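Local atomic coordinates of putative transcriptional regulator TRANSCRIPTION REGULATOR protein (Rhizobium meliloti, PDB entry 5NLA), a protein that acts as an AraC-like transcriptional activator that binds c-di-GMP by a PilZ-like mechanism to regulate extracellular polysaccharide production and probably binds specific DNA sequences. Residues 268-273 and 292-297. Sequence-based numbering, arbitrary orientation.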
ATOM      1  N   LEU A 268      -0.983 -17.915  21.195  1.00125.15           N
ATOM      2  CA  LEU A 268      -0.352 -16.923  20.342  1.00121.13           C
ATOM      3  C   LEU A 268       0.427 -15.947  21.221  1.00119.84           C
ATOM      4  O   LEU A 268      -0.099 -14.920  21.657  1.00120.51           O
ATOM      5  CB  LEU A 268      -1.397 -16.193  19.491  1.00118.78           C
ATOM      6  CG  LEU A 268      -0.858 -15.193  18.470  1.00113.91           C
ATOM      7  CD1 LEU A 268      -0.183 -15.934  17.321  1.00112.20           C
ATOM      8  CD2 LEU A 268      -1.984 -14.297  17.972  1.00113.13           C
ATOM      9  N   THR A 269       1.667 -16.324  21.515  1.00118.91           N
ATOM     10  CA  THR A 269       2.642 -15.457  22.177  1.00117.27           C
ATOM     11  C   THR A 269       3.570 -14.796  21.147  1.00114.13           C
ATOM     12  O   THR A 269       3.535 -15.142  19.968  1.00112.33           O
ATOM     13  CB  THR A 269       3.493 -16.276  23.162  1.00118.55           C
ATOM     14  OG1 THR A 269       4.173 -17.317  22.451  1.00116.31           O
ATOM     15  CG2 THR A 269       2.613 -16.890  24.239  1.00121.52           C
ATOM     16  N   PRO A 270       4.400 -13.829  21.583  1.00113.44           N
ATOM     17  CA  PRO A 270       5.446 -13.319  20.691  1.00109.38           C
ATOM     18  C   PRO A 270       6.511 -14.356  20.319  1.00109.27           C
ATOM     19  O   PRO A 270       7.081 -14.272  19.234  1.00108.78           O
ATOM     20  CB  PRO A 270       6.078 -12.183  21.501  1.00110.30           C
ATOM     21  CG  PRO A 270       5.037 -11.771  22.471  1.00112.70           C
ATOM     22  CD  PRO A 270       4.287 -13.019  22.810  1.00115.77           C
ATOM     23  N   GLU A 271       6.764 -15.320  21.202  1.00111.66           N
ATOM     24  CA  GLU A 271       7.800 -16.337  20.983  1.00112.88           C
ATOM     25  C   GLU A 271       7.457 -17.255  19.810  1.00109.82           C
ATOM     26  O   GLU A 271       8.312 -17.560  18.969  1.00106.44           O
ATOM     27  CB  GLU A 271       8.017 -17.190  22.247  1.00117.50           C
ATOM     28  CG  GLU A 271       8.535 -16.429  23.467  1.00120.13           C
ATOM     29  CD  GLU A 271       7.439 -16.020  24.446  1.00122.08           C
ATOM     30  OE1 GLU A 271       6.773 -14.985  24.203  1.00118.38           O
ATOM     31  OE2 GLU A 271       7.251 -16.732  25.464  1.00126.61           O
ATOM     32  N   THR A 272       6.210 -17.706  19.775  1.00110.35           N
ATOM     33  CA  THR A 272       5.743 -18.537  18.674  1.00111.79           C
ATOM     34  C   THR A 272       5.813 -17.816  17.338  1.00108.34           C
ATOM     35  O   THR A 272       6.222 -18.419  16.351  1.00106.95           O
ATOM     36  CB  THR A 272       4.321 -19.097  18.886  1.00115.52           C
ATOM     37  OG1 THR A 272       3.946 -19.860  17.737  1.00120.41           O
ATOM     38  CG2 THR A 272       3.291 -18.013  19.078  1.00113.94           C
ATOM     39  N   ILE A 273       5.440 -16.530  17.317  1.00106.99           N
ATOM     40  CA  ILE A 273       5.476 -15.719  16.090  1.00100.82           C
ATOM     41  C   ILE A 273       6.912 -15.651  15.590  1.00102.35           C
ATOM     42  O   ILE A 273       7.173 -15.918  14.421  1.00102.28           O
ATOM     43  CB  ILE A 273       4.943 -14.279  16.305  1.00 97.17           C
ATOM     44  CG1 ILE A 273       3.453 -14.291  16.645  1.00 95.80           C
ATOM     45  CG2 ILE A 273       5.167 -13.410  15.057  1.00 94.30           C
ATOM     46  CD1 ILE A 273       2.947 -12.984  17.224  1.00 94.57           C
ATOM     47  N   GLY A 292       2.455   0.297  18.820  1.00 96.79           N
ATOM     48  CA  GLY A 292       2.356   0.006  20.250  1.00100.24           C
ATOM     49  C   GLY A 292       2.932  -1.308  20.759  1.00100.45           C
ATOM     50  O   GLY A 292       2.999  -1.499  21.975  1.00101.27           O
ATOM     51  N   GLY A 293       3.342  -2.207  19.854  1.00 97.50           N
ATOM     52  CA  GLY A 293       3.927  -3.509  20.219  1.00 98.04           C
ATOM     53  C   GLY A 293       3.057  -4.683  19.798  1.00 97.57           C
ATOM     54  O   GLY A 293       1.876  -4.511  19.497  1.00 99.28           O
ATOM     55  N   VAL A 294       3.642  -5.879  19.784  1.00 97.57           N
ATOM     56  CA  VAL A 294       2.954  -7.071  19.270  1.00 96.52           C
ATOM     57  C   VAL A 294       1.818  -7.528  20.182  1.00 97.25           C
ATOM     58  O   VAL A 294       0.803  -8.027  19.699  1.00 95.98           O
ATOM     59  CB  VAL A 294       3.937  -8.244  18.987  1.00 97.80           C
ATOM     60  CG1 VAL A 294       4.357  -8.966  20.263  1.00101.29           C
ATOM     61  CG2 VAL A 294       3.326  -9.231  17.998  1.00 98.03           C
ATOM     62  N   LEU A 295       1.994  -7.363  21.492  1.00 99.86           N
ATOM     63  CA  LEU A 295       0.956  -7.709  22.455  1.00101.13           C
ATOM     64  C   LEU A 295      -0.180  -6.706  22.341  1.00100.93           C
ATOM     65  O   LEU A 295      -1.336  -7.097  22.253  1.00104.47           O
ATOM     66  CB  LEU A 295       1.501  -7.757  23.888  1.00104.14           C
ATOM     67  CG  LEU A 295       2.479  -8.887  24.237  1.00104.91           C
ATOM     68  CD1 LEU A 295       2.979  -8.728  25.665  1.00107.68           C
ATOM     69  CD2 LEU A 295       1.847 -10.260  24.049  1.00105.28           C
ATOM     70  N   ASN A 296       0.152  -5.421  22.314  1.00 99.18           N
ATOM     71  CA  ASN A 296      -0.853  -4.375  22.143  1.00 98.93           C
ATOM     72  C   ASN A 296      -1.699  -4.618  20.889  1.00 95.25           C
ATOM     73  O   ASN A 296      -2.918  -4.450  20.902  1.00 95.12           O
ATOM     74  CB  ASN A 296      -0.170  -3.010  22.063  1.00100.25           C
ATOM     75  CG  ASN A 296      -1.155  -1.857  22.108  1.00103.51           C
ATOM     76  OD1 ASN A 296      -1.285  -1.091  21.137  1.00102.52           O
ATOM     77  ND2 ASN A 296      -1.860  -1.723  23.238  1.00105.40           N
ATOM     78  N   TYR A 297      -1.035  -5.032  19.817  1.00 92.70           N
ATOM     79  CA  TYR A 297      -1.678  -5.310  18.538  1.00 90.27           C
ATOM     80  C   TYR A 297      -2.616  -6.518  18.583  1.00 92.96           C
ATOM     81  O   TYR A 297      -3.715  -6.466  18.034  1.00 92.45           O
ATOM     82  CB  TYR A 297      -0.608  -5.535  17.472  1.00 86.11           C
ATOM     83  CG  TYR A 297      -1.153  -5.767  16.083  1.00 84.34           C
ATOM     84  CD1 TYR A 297      -1.535  -4.694  15.269  1.00 82.49           C
ATOM     85  CD2 TYR A 297      -1.276  -7.061  15.570  1.00 84.50           C
ATOM     86  CE1 TYR A 297      -2.028  -4.907  13.987  1.00 80.60           C
ATOM     87  CE2 TYR A 297      -1.769  -7.284  14.291  1.00 83.03           C
ATOM     88  CZ  TYR A 297      -2.145  -6.206  13.505  1.00 80.51           C
ATOM     89  OH  TYR A 297      -2.636  -6.438  12.247  1.00 77.64           O
TER
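P270 and V294, each the first residue of a helix, meet through side chains, with their CA atoms 6.9 Å apart. All three cross-contacts are apolar. P270 touches through its ring carbons: CG lies 3.6 Å from V294 CG1 and 3.9 Å from L295 CD2, so one ring carbon touches the first two residues of helix 294-306, while CD also reaches the leucine methyl. The two branches of V294 divide the work. With chi1 at 78°, CG1 sits between backbone N and carbonyl carbon and meets the proline, whereas CG2, anti to N, lies 3.9 Å from I273 CD1. I273, one turn along from P270, runs past V294 in the opposite direction.

No hydrogen bond crosses the contact; those that cap or start the helices are made within each segment. T269, the N-cap of helix 270-275, accepts a weak bond at OG1 from T272 N (3.4 Å, 169°), and G293 is the N-cap residue of helix 294-306, its O accepting from Y297 N at 3.0 Å.

The direct contact joins the starts of helices 270-275 and 294-306, and helix 281-288 packs against both through L284 and F288, in a region consistent with an AraC-type helix-turn-helix domain. With 155 Å² buried in total, the direct contact consists of apolar van der Waals packing, consistent with a hydrophobic contribution, mainly between buried P270, I273 and V294, with exposed L295 flanking the proline.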